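Local coordinates for TRAP solute Binding Protein (Uncultured marine bacterium, PDB 5I7I) that binds aromatic acids such as 3-hydroxybenzoate and probably delivers them to a TRAP transporter for uptake, at residues 206-209 / 210-213; 186-190 / 191-195; 110-113 / 114-118; 160-164 / 165-169. All blocks are in the same frame, centred on the assembly; numbering follows the deposited sequence.

Contact 1: 206-209 / 210-213. With 3HB (3-hydroxybenzoic acid), chain C.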
loop_
_atom_site.group_PDB
_atom_site.type_symbol
_atom_site.label_atom_id
_atom_site.label_comp_id
_atom_site.label_asym_id
_atom_site.label_seq_id
_atom_site.Cartn_x
_atom_site.Cartn_y
_atom_site.Cartn_z
ATOM N N VAL A 206 2.768 2.934 11.830
ATOM C CA VAL A 206 2.297 1.707 11.205
ATOM C C VAL A 206 2.942 1.556 9.836
ATOM O O VAL A 206 3.056 2.527 9.073
ATOM C CB VAL A 206 0.764 1.582 11.137
ATOM C CG1 VAL A 206 0.194 1.408 12.507
ATOM C CG2 VAL A 206 0.152 2.741 10.417
ATOM N N VAL A 207 3.422 0.342 9.572
ATOM C CA VAL A 207 3.888 -0.140 8.274
ATOM C C VAL A 207 3.855 -1.656 8.340
ATOM O O VAL A 207 3.959 -2.232 9.430
ATOM C CB VAL A 207 5.339 0.262 7.938
ATOM C CG1 VAL A 207 5.417 1.646 7.326
ATOM C CG2 VAL A 207 6.252 0.180 9.151
ATOM N N PRO A 208 3.780 -2.340 7.212
ATOM C CA PRO A 208 4.084 -3.769 7.204
ATOM C C PRO A 208 5.574 -3.968 7.439
ATOM O O PRO A 208 6.368 -3.034 7.397
ATOM C CB PRO A 208 3.673 -4.206 5.798
ATOM C CG PRO A 208 3.971 -2.984 4.968
ATOM C CD PRO A 208 3.662 -1.794 5.842
ATOM N N TRP A 209 5.967 -5.211 7.691
ATOM C CA TRP A 209 7.390 -5.483 7.895
ATOM C C TRP A 209 8.210 -5.139 6.658
ATOM O O TRP A 209 9.354 -4.702 6.783
ATOM C CB TRP A 209 7.607 -6.953 8.216
ATOM C CG TRP A 209 7.031 -7.501 9.467
ATOM C CD1 TRP A 209 6.049 -8.450 9.564
ATOM C CD2 TRP A 209 7.441 -7.217 10.809
ATOM N NE1 TRP A 209 5.819 -8.763 10.872
ATOM C CE2 TRP A 209 6.663 -8.027 11.660
ATOM C CE3 TRP A 209 8.403 -6.379 11.375
ATOM C CZ2 TRP A 209 6.813 -8.013 13.037
ATOM C CZ3 TRP A 209 8.555 -6.376 12.735
ATOM C CH2 TRP A 209 7.763 -7.191 13.559
ATOM N N GLU A 210 7.668 -5.385 5.454
ATOM C CA GLU A 210 8.511 -5.515 4.260
ATOM C C GLU A 210 9.252 -4.237 3.929
ATOM O O GLU A 210 10.348 -4.298 3.361
ATOM C CB GLU A 210 7.667 -5.950 3.055
ATOM C CG GLU A 210 6.651 -4.910 2.564
ATOM C CD GLU A 210 7.166 -3.996 1.465
ATOM O OE1 GLU A 210 6.441 -3.030 1.115
ATOM O OE2 GLU A 210 8.278 -4.227 0.932
ATOM N N ILE A 211 8.668 -3.077 4.246
ATOM C CA ILE A 211 9.266 -1.785 3.897
ATOM C C ILE A 211 10.320 -1.363 4.906
ATOM O O ILE A 211 11.110 -0.459 4.624
ATOM C CB ILE A 211 8.155 -0.713 3.713
ATOM C CG1 ILE A 211 8.690 0.560 3.048
ATOM C CG2 ILE A 211 7.485 -0.397 5.032
ATOM C CD1 ILE A 211 9.267 0.352 1.661
ATOM N N MET A 212 10.363 -1.997 6.075
ATOM C CA MET A 212 11.137 -1.432 7.178
ATOM C C MET A 212 12.630 -1.498 6.935
ATOM O O MET A 212 13.323 -0.502 7.209
ATOM C CB MET A 212 10.749 -2.105 8.490
ATOM C CG MET A 212 9.348 -1.774 8.908
ATOM S SD MET A 212 8.785 -2.623 10.384
ATOM C CE MET A 212 9.816 -1.907 11.644
ATOM N N PRO A 213 13.199 -2.605 6.470
ATOM C CA PRO A 213 14.666 -2.661 6.408
ATOM C C PRO A 213 15.248 -1.676 5.419
ATOM O O PRO A 213 16.392 -1.241 5.594
ATOM C CB PRO A 213 14.943 -4.119 6.029
ATOM C CG PRO A 213 13.732 -4.866 6.540
ATOM C CD PRO A 213 12.591 -3.931 6.242
HETATM C "C1'" 3HB C . 3.796 3.181 3.557
HETATM O "O1'" 3HB C . 3.336 2.830 4.674
HETATM O "O2'" 3HB C . 3.773 4.392 3.216
HETATM C C1 3HB C . 4.448 2.159 2.634
HETATM C C2 3HB C . 4.336 0.803 2.934
HETATM C C3 3HB C . 4.923 -0.133 2.119
HETATM C C4 3HB C . 5.645 0.260 1.024
HETATM C C5 3HB C . 5.756 1.614 0.718
HETATM C C6 3HB C . 5.164 2.567 1.521
HETATM O O3 3HB C . 4.797 -1.467 2.432
#
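Ile-211 backs onto Val-207 and faces the ligand with its other branch. Its CG2 methyl meets Val-207 CB at 3.7 Å, the two side chains crossing at about a right angle. With CG1 anti to the backbone N (chi1 -167°), the longer branch turns from the valine and lies over one face of the 3-hydroxybenzoate ring, CG1 at 3.7 Å from C4. Shortened to an alanine here, the side chain would probably open a gap against Val-207 and over C4 and C5 of the ligand ring, where CG1 and CD1 now lie.

Next door, Glu-210 is bent at chi2 so that OE1 accepts from the ligand hydroxyl O3 at 2.6 Å, while OE2 is held by Asn-38. Pro-208 CG presses on the same hydroxyl, 3.1 Å from O3. This side of the turn is tightly filled. Farther from the ligand, Met-212 N closes the turn on Trp-209 O (3.0 Å, 163°), and Met-212 SD makes an oblique Met-aromatic contact with the indole, 3.9 Å from CE3. Packing thins at Pro-213, which is partly exposed and reaches back with CD alone to Trp-209 O.

The turn follows directly on strand 204-207. Helix 264-287 covers Pro-208, Trp-209 and Glu-210, its Glu-278 accepting from the backbone N of Trp-209 and of Glu-210, while His-150 of strand 148-151 meets the indole edge-to-face.

Contact 2: 186-190 / 191-195. With 3HB (3-hydroxybenzoic acid), chain C.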
loop_
_atom_site.group_PDB
_atom_site.type_symbol
_atom_site.label_atom_id
_atom_site.label_comp_id
_atom_site.label_asym_id
_atom_site.label_seq_id
_atom_site.Cartn_x
_atom_site.Cartn_y
_atom_site.Cartn_z
ATOM N N VAL A 186 0.067 11.310 12.850
ATOM C CA VAL A 186 0.903 12.150 12.001
ATOM C C VAL A 186 0.993 11.449 10.654
ATOM O O VAL A 186 1.237 10.245 10.602
ATOM C CB VAL A 186 2.308 12.338 12.607
ATOM C CG1 VAL A 186 3.115 13.335 11.783
ATOM C CG2 VAL A 186 2.208 12.809 14.063
ATOM N N GLY A 187 0.791 12.175 9.565
ATOM C CA GLY A 187 0.882 11.599 8.231
ATOM C C GLY A 187 2.184 11.980 7.549
ATOM O O GLY A 187 2.632 13.115 7.653
ATOM N N MET A 188 2.802 11.010 6.860
ATOM C CA MET A 188 3.943 11.323 5.998
ATOM C C MET A 188 4.276 10.120 5.122
ATOM O O MET A 188 4.038 8.972 5.527
ATOM C CB MET A 188 5.183 11.691 6.819
ATOM C CG MET A 188 5.765 10.504 7.596
ATOM S SD MET A 188 6.907 10.993 8.894
ATOM C CE MET A 188 5.749 11.749 10.037
ATOM N N PRO A 189 4.833 10.336 3.923
ATOM C CA PRO A 189 5.358 9.206 3.145
ATOM C C PRO A 189 6.473 8.493 3.893
ATOM O O PRO A 189 7.141 9.061 4.760
ATOM C CB PRO A 189 5.861 9.865 1.857
ATOM C CG PRO A 189 5.037 11.127 1.738
ATOM C CD PRO A 189 4.898 11.601 3.160
ATOM N N VAL A 190 6.646 7.222 3.574
ATOM C CA VAL A 190 7.513 6.357 4.374
ATOM C C VAL A 190 8.973 6.809 4.414
ATOM O O VAL A 190 9.634 6.587 5.438
ATOM C CB VAL A 190 7.336 4.869 4.006
ATOM C CG1 VAL A 190 7.917 4.560 2.655
ATOM C CG2 VAL A 190 7.945 3.969 5.082
ATOM N N PRO A 191 9.544 7.440 3.382
ATOM C CA PRO A 191 10.962 7.827 3.490
ATOM C C PRO A 191 11.240 8.861 4.572
ATOM O O PRO A 191 12.405 9.049 4.922
ATOM C CB PRO A 191 11.301 8.371 2.094
ATOM C CG PRO A 191 10.262 7.784 1.205
ATOM C CD PRO A 191 9.022 7.758 2.042
ATOM N N ALA A 192 10.213 9.528 5.098
ATOM C CA ALA A 192 10.350 10.547 6.134
ATOM C C ALA A 192 10.285 9.978 7.550
ATOM O O ALA A 192 10.581 10.703 8.511
ATOM C CB ALA A 192 9.225 11.575 5.980
ATOM N N VAL A 193 9.937 8.703 7.697
ATOM C CA VAL A 193 9.635 8.143 9.012
ATOM C C VAL A 193 10.885 8.063 9.883
ATOM O O VAL A 193 10.854 8.400 11.075
ATOM C CB VAL A 193 8.992 6.762 8.844
ATOM C CG1 VAL A 193 8.904 6.040 10.177
ATOM C CG2 VAL A 193 7.611 6.910 8.236
ATOM N N ALA A 194 11.986 7.539 9.333
ATOM C CA ALA A 194 13.187 7.325 10.142
ATOM C C ALA A 194 13.658 8.629 10.757
ATOM O O ALA A 194 13.986 8.688 11.949
ATOM C CB ALA A 194 14.301 6.709 9.300
ATOM N N GLY A 195 13.716 9.690 9.946
ATOM C CA GLY A 195 14.170 10.969 10.457
ATOM C C GLY A 195 13.242 11.513 11.520
ATOM O O GLY A 195 13.685 12.080 12.523
HETATM C "C1'" 3HB C . 3.796 3.181 3.557
HETATM O "O1'" 3HB C . 3.336 2.830 4.674
HETATM O "O2'" 3HB C . 3.773 4.392 3.216
HETATM C C1 3HB C . 4.448 2.159 2.634
HETATM C C2 3HB C . 4.336 0.803 2.934
HETATM C C3 3HB C . 4.923 -0.133 2.119
HETATM C C4 3HB C . 5.645 0.260 1.024
HETATM C C5 3HB C . 5.756 1.614 0.718
HETATM C C6 3HB C . 5.164 2.567 1.521
HETATM O O3 3HB C . 4.797 -1.467 2.432
HETATM O O HOH W 1 12.157 6.323 6.719
#
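Met-188 lays its thioether against Ala-192, with SD 3.8 Å from CB. The contact is a beta-to-alpha connection: strand 184-187 ends, the chain turns through two prolines, and helix 193-198 takes over. CG of Met-188 sits between its backbone N and carbonyl carbon (chi1 69°), which swings the side chain over Ala-192 and Val-193, where CG also touches Val-193 CG2 as the two side chains cross at about a right angle. Cutting this side chain back to an alanine would probably open a gap beside Ala-192 CB and Val-193 CG2, where CG and SD now pack.

Two successive backbone bonds wind the turn: Ala-192 N to Pro-189 O at 3.1 Å, then Val-193 N to Val-190 O at the same length. Val-190 is squeezed between the proline that follows it and the ligand. Its CG1 is only 3.4 Å from Pro-191 CD, tighter than normal van der Waals contact. On the ligand side, Val-190 CG1 lies 3.6 Å from 3HB C6, while the backbone N of Val-190 is bonded to Tyr-94 OH. Val-190 O has a second partner, a water that donates to it at 2.8 Å and accepts from Ala-194 N at 2.9 Å.

Contact 3: 110-113 / 114-118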
loop_
_atom_site.group_PDB
_atom_site.type_symbol
_atom_site.label_atom_id
_atom_site.label_comp_id
_atom_site.label_asym_id
_atom_site.label_seq_id
_atom_site.Cartn_x
_atom_site.Cartn_y
_atom_site.Cartn_z
ATOM N N MET A 110 -10.089 -4.580 7.437
ATOM C CA MET A 110 -10.486 -5.072 6.125
ATOM C C MET A 110 -9.606 -6.185 5.561
ATOM O O MET A 110 -10.139 -7.097 4.913
ATOM C CB MET A 110 -10.528 -3.940 5.105
ATOM C CG MET A 110 -11.733 -3.089 5.270
ATOM S SD MET A 110 -13.280 -3.915 4.808
ATOM C CE MET A 110 -13.097 -3.938 3.050
ATOM N N PRO A 111 -8.276 -6.147 5.704
ATOM C CA PRO A 111 -7.447 -6.996 4.833
ATOM C C PRO A 111 -7.294 -8.421 5.325
ATOM O O PRO A 111 -7.126 -8.686 6.517
ATOM C CB PRO A 111 -6.088 -6.285 4.833
ATOM C CG PRO A 111 -6.028 -5.681 6.208
ATOM C CD PRO A 111 -7.440 -5.219 6.491
ATOM N N ALA A 112 -7.358 -9.345 4.379
ATOM C CA ALA A 112 -6.847 -10.695 4.587
ATOM C C ALA A 112 -5.394 -10.709 4.107
ATOM O O ALA A 112 -4.698 -9.695 4.225
ATOM C CB ALA A 112 -7.723 -11.704 3.846
ATOM N N SER A 113 -4.925 -11.815 3.543
ATOM C CA SER A 113 -3.592 -11.819 2.955
ATOM C C SER A 113 -3.492 -10.751 1.861
ATOM O O SER A 113 -4.492 -10.326 1.274
ATOM C CB SER A 113 -3.303 -13.180 2.333
ATOM O OG SER A 113 -4.154 -13.393 1.227
ATOM N N ALA A 114 -2.263 -10.337 1.557
ATOM C CA ALA A 114 -2.095 -9.448 0.409
ATOM C C ALA A 114 -2.520 -10.133 -0.880
ATOM O O ALA A 114 -3.059 -9.482 -1.777
ATOM C CB ALA A 114 -0.656 -8.953 0.294
ATOM N N GLU A 115 -2.330 -11.445 -0.977
ATOM C CA GLU A 115 -2.750 -12.169 -2.173
ATOM C C GLU A 115 -4.253 -12.029 -2.397
ATOM O O GLU A 115 -4.699 -11.738 -3.515
ATOM C CB GLU A 115 -2.375 -13.637 -2.016
ATOM C CG GLU A 115 -2.914 -14.551 -3.105
ATOM C CD GLU A 115 -2.479 -16.007 -2.941
ATOM O OE1 GLU A 115 -1.817 -16.358 -1.942
ATOM O OE2 GLU A 115 -2.794 -16.814 -3.853
ATOM N N ALA A 116 -5.049 -12.252 -1.343
ATOM C CA ALA A 116 -6.499 -12.170 -1.498
ATOM C C ALA A 116 -6.938 -10.730 -1.675
ATOM O O ALA A 116 -7.790 -10.425 -2.525
ATOM C CB ALA A 116 -7.187 -12.780 -0.271
ATOM N N THR A 117 -6.377 -9.830 -0.872
ATOM C CA THR A 117 -6.847 -8.455 -0.861
ATOM C C THR A 117 -6.435 -7.732 -2.134
ATOM O O THR A 117 -7.156 -6.852 -2.610
ATOM C CB THR A 117 -6.352 -7.750 0.410
ATOM O OG1 THR A 117 -6.647 -8.556 1.565
ATOM C CG2 THR A 117 -7.075 -6.430 0.594
ATOM N N SER A 118 -5.287 -8.094 -2.704
ATOM C CA SER A 118 -4.839 -7.475 -3.947
ATOM C C SER A 118 -5.722 -7.870 -5.125
ATOM O O SER A 118 -6.031 -7.026 -5.973
ATOM C CB SER A 118 -3.396 -7.865 -4.235
ATOM O OG SER A 118 -2.517 -7.279 -3.310
#
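The first torsions of Ser-113 and Thr-117 set two hydroxyls to different tasks at the start of a helix. Ser-113 holds OG between its backbone N and carbonyl carbon (chi1 67°), which aims the hydroxyl up the first turn. Thr-117 sets OG1 anti to its own carbonyl carbon (chi1 -50°) and thereby drops it back onto the backbone of Ser-113. There Ser-113 O is gripped twice by one residue, from Thr-117 N at 2.9 Å and from Thr-117 OG1 at 2.8 Å; the amide comes in with a modest tilt from the carbonyl plane, the hydroxyl from well above it. The same OG1 accepts a weak bond from Ala-112 N, tying the incoming loop to the helix side.

One residue on, Ser-118 repeats the double grip. Ser-118 OG donates to Ala-114 O at 2.7 Å and Ser-118 N to the same oxygen at 2.8 Å, the two approaching from opposite faces of the carbonyl plane.

Ser-113 OG in turn accepts from Ala-116 N at 3.0 Å, a nearly straight bond. The preceding amides, of Ala-114 and Glu-115, go to the carboxylate of Asp-275 on helix 264-287. The first three amides of helix 114-126 are thus all satisfied, in a serine N-cap completed by an aspartate from another helix.

Contact 4: 160-164 / 165-169. With 3HB (3-hydroxybenzoic acid), chain C.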
loop_
_atom_site.group_PDB
_atom_site.type_symbol
_atom_site.label_atom_id
_atom_site.label_comp_id
_atom_site.label_asym_id
_atom_site.label_seq_id
_atom_site.Cartn_x
_atom_site.Cartn_y
_atom_site.Cartn_z
ATOM N N ALA A 160 -5.234 1.635 24.797
ATOM C CA ALA A 160 -4.839 2.626 25.790
ATOM C C ALA A 160 -3.333 2.873 25.764
ATOM O O ALA A 160 -2.879 3.968 26.123
ATOM C CB ALA A 160 -5.259 2.163 27.180
ATOM N N ASP A 161 -2.541 1.867 25.379
ATOM C CA ASP A 161 -1.092 2.054 25.319
ATOM C C ASP A 161 -0.687 3.048 24.249
ATOM O O ASP A 161 0.435 3.561 24.291
ATOM C CB ASP A 161 -0.380 0.730 25.081
ATOM C CG ASP A 161 -0.481 -0.196 26.256
ATOM O OD1 ASP A 161 -0.560 0.282 27.410
ATOM O OD2 ASP A 161 -0.450 -1.422 26.037
ATOM N N LEU A 162 -1.568 3.332 23.300
ATOM C CA LEU A 162 -1.297 4.335 22.285
ATOM C C LEU A 162 -1.630 5.750 22.720
ATOM O O LEU A 162 -1.249 6.689 22.015
ATOM C CB LEU A 162 -2.100 4.023 21.023
ATOM C CG LEU A 162 -1.682 2.749 20.294
ATOM C CD1 LEU A 162 -2.714 2.423 19.250
ATOM C CD2 LEU A 162 -0.308 2.913 19.668
ATOM N N ASN A 163 -2.335 5.931 23.838
ATOM C CA ASN A 163 -2.684 7.277 24.281
ATOM C C ASN A 163 -1.441 8.138 24.414
ATOM O O ASN A 163 -0.456 7.759 25.061
ATOM C CB ASN A 163 -3.420 7.218 25.616
ATOM C CG ASN A 163 -4.804 6.589 25.501
ATOM O OD1 ASN A 163 -5.370 6.481 24.406
ATOM N ND2 ASN A 163 -5.348 6.155 26.628
ATOM N N GLY A 164 -1.493 9.313 23.798
ATOM C CA GLY A 164 -0.409 10.265 23.863
ATOM C C GLY A 164 0.728 9.993 22.901
ATOM O O GLY A 164 1.625 10.828 22.780
ATOM N N MET A 165 0.730 8.844 22.223
ATOM C CA MET A 165 1.818 8.459 21.334
ATOM C C MET A 165 1.595 9.073 19.961
ATOM O O MET A 165 0.510 8.948 19.388
ATOM C CB MET A 165 1.873 6.939 21.201
ATOM C CG MET A 165 2.123 6.220 22.512
ATOM S SD MET A 165 3.850 6.253 23.042
ATOM C CE MET A 165 4.569 5.032 21.954
ATOM N N LYS A 166 2.621 9.733 19.437
ATOM C CA LYS A 166 2.548 10.318 18.106
ATOM C C LYS A 166 2.911 9.225 17.115
ATOM O O LYS A 166 4.061 8.781 17.070
ATOM C CB LYS A 166 3.481 11.517 17.990
ATOM C CG LYS A 166 3.012 12.674 18.873
ATOM C CD LYS A 166 3.949 13.850 18.878
ATOM C CE LYS A 166 5.272 13.453 19.433
ATOM N NZ LYS A 166 6.131 14.624 19.701
ATOM N N MET A 167 1.936 8.798 16.325
ATOM C CA MET A 167 2.060 7.602 15.498
ATOM C C MET A 167 1.868 7.967 14.039
ATOM O O MET A 167 0.835 8.527 13.665
ATOM C CB MET A 167 1.041 6.549 15.932
ATOM C CG MET A 167 1.289 6.062 17.348
ATOM S SD MET A 167 2.863 5.155 17.533
ATOM C CE MET A 167 2.499 3.626 16.689
ATOM N N ARG A 168 2.860 7.646 13.222
ATOM C CA ARG A 168 2.774 7.901 11.788
ATOM C C ARG A 168 1.854 6.898 11.093
ATOM O O ARG A 168 1.898 5.692 11.365
ATOM C CB ARG A 168 4.158 7.824 11.147
ATOM C CG ARG A 168 4.174 7.915 9.630
ATOM C CD ARG A 168 4.066 6.574 8.918
ATOM N NE ARG A 168 4.111 6.780 7.476
ATOM C CZ ARG A 168 3.945 5.830 6.558
ATOM N NH1 ARG A 168 3.716 4.578 6.904
ATOM N NH2 ARG A 168 4.026 6.145 5.272
ATOM N N GLY A 169 1.051 7.397 10.162
ATOM C CA GLY A 169 0.374 6.576 9.194
ATOM C C GLY A 169 0.612 7.086 7.786
ATOM O O GLY A 169 1.031 8.229 7.592
HETATM C "C1'" 3HB C . 3.796 3.181 3.557
HETATM O "O1'" 3HB C . 3.336 2.830 4.674
HETATM O "O2'" 3HB C . 3.773 4.392 3.216
HETATM C C1 3HB C . 4.448 2.159 2.634
HETATM C C2 3HB C . 4.336 0.803 2.934
HETATM C C3 3HB C . 4.923 -0.133 2.119
HETATM C C4 3HB C . 5.645 0.260 1.024
HETATM C C5 3HB C . 5.756 1.614 0.718
HETATM C C6 3HB C . 5.164 2.567 1.521
HETATM O O3 3HB C . 4.797 -1.467 2.432
#
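Leu-162 and Met-167 touch through their terminal methyls, the side chains crossing at about a right angle, beside a type II beta turn that leads into strand 166-169. Leu-162 CD2 lies 4.2 Å from Met-167 CE, a light apolar touch. Both chains pack on beyond it, the leucine on Ile-156 and the methionine on Ile-149 and Thr-151 of strand 148-151.

The turn itself runs from Leu-162 to Met-165. Met-165 N donates to Leu-162 O at 2.9 Å, and Gly-164 takes the positive phi that the third position of this turn requires. Met-165 CB is drawn in beside the same carbonyl, 3.2 Å from Leu-162 O.

Once the strand begins, its side chains alternate. Lys-166 points away from the turn, Met-167 back toward it, and Arg-168 to the other side again, into the ligand pocket. Arg-168 leaves the backbone with CG anti to N (chi1 173°), bends at chi2 and then runs straight, which brings the guanidinium to the benzoate carboxylate edge-on, with C1' in its plane. An arginine gripping the substrate carboxylate is a hallmark of TRAP solute-binding proteins. Each terminal nitrogen also donates to a carbonyl on a neighbouring segment, NH1 to Val-206 O and NH2 to Met-188 O, and these bonds fix the rotation of the group. Both bonds to the ligand are nearly straight: Arg-168 NH1 to ligand O1' is 2.9 Å (170°), and Arg-168 NH2 to ligand O2' is 2.7 Å (172°).

How the contacts relate
Contacts 1, 2 and 4 converge on 3-hydroxybenzoate from three neighbouring strands and the loops that follow two of them: in their shared sheet 166-169 lies between 184-187 and 204-207. Backbone bonds probably hold the strands together, Val-206 N to Arg-168 O at 2.9 Å and Gly-169 N to Val-186 O at 2.9 Å. The centres of contacts 1 and 2 are 12 Å apart, and they pack directly, Ile-211 CG1 against Val-190 CG2 at 4.0 Å. The turn of contact 4 lies far from the ligand, which its strand reaches through Arg-168. Contact 3 stands apart: its nearest atoms are about 8 Å from contact 1, and the Ala-114 side chain is about 10 Å from the ligand. Helix 264-287 touches both contacts 1 and 3.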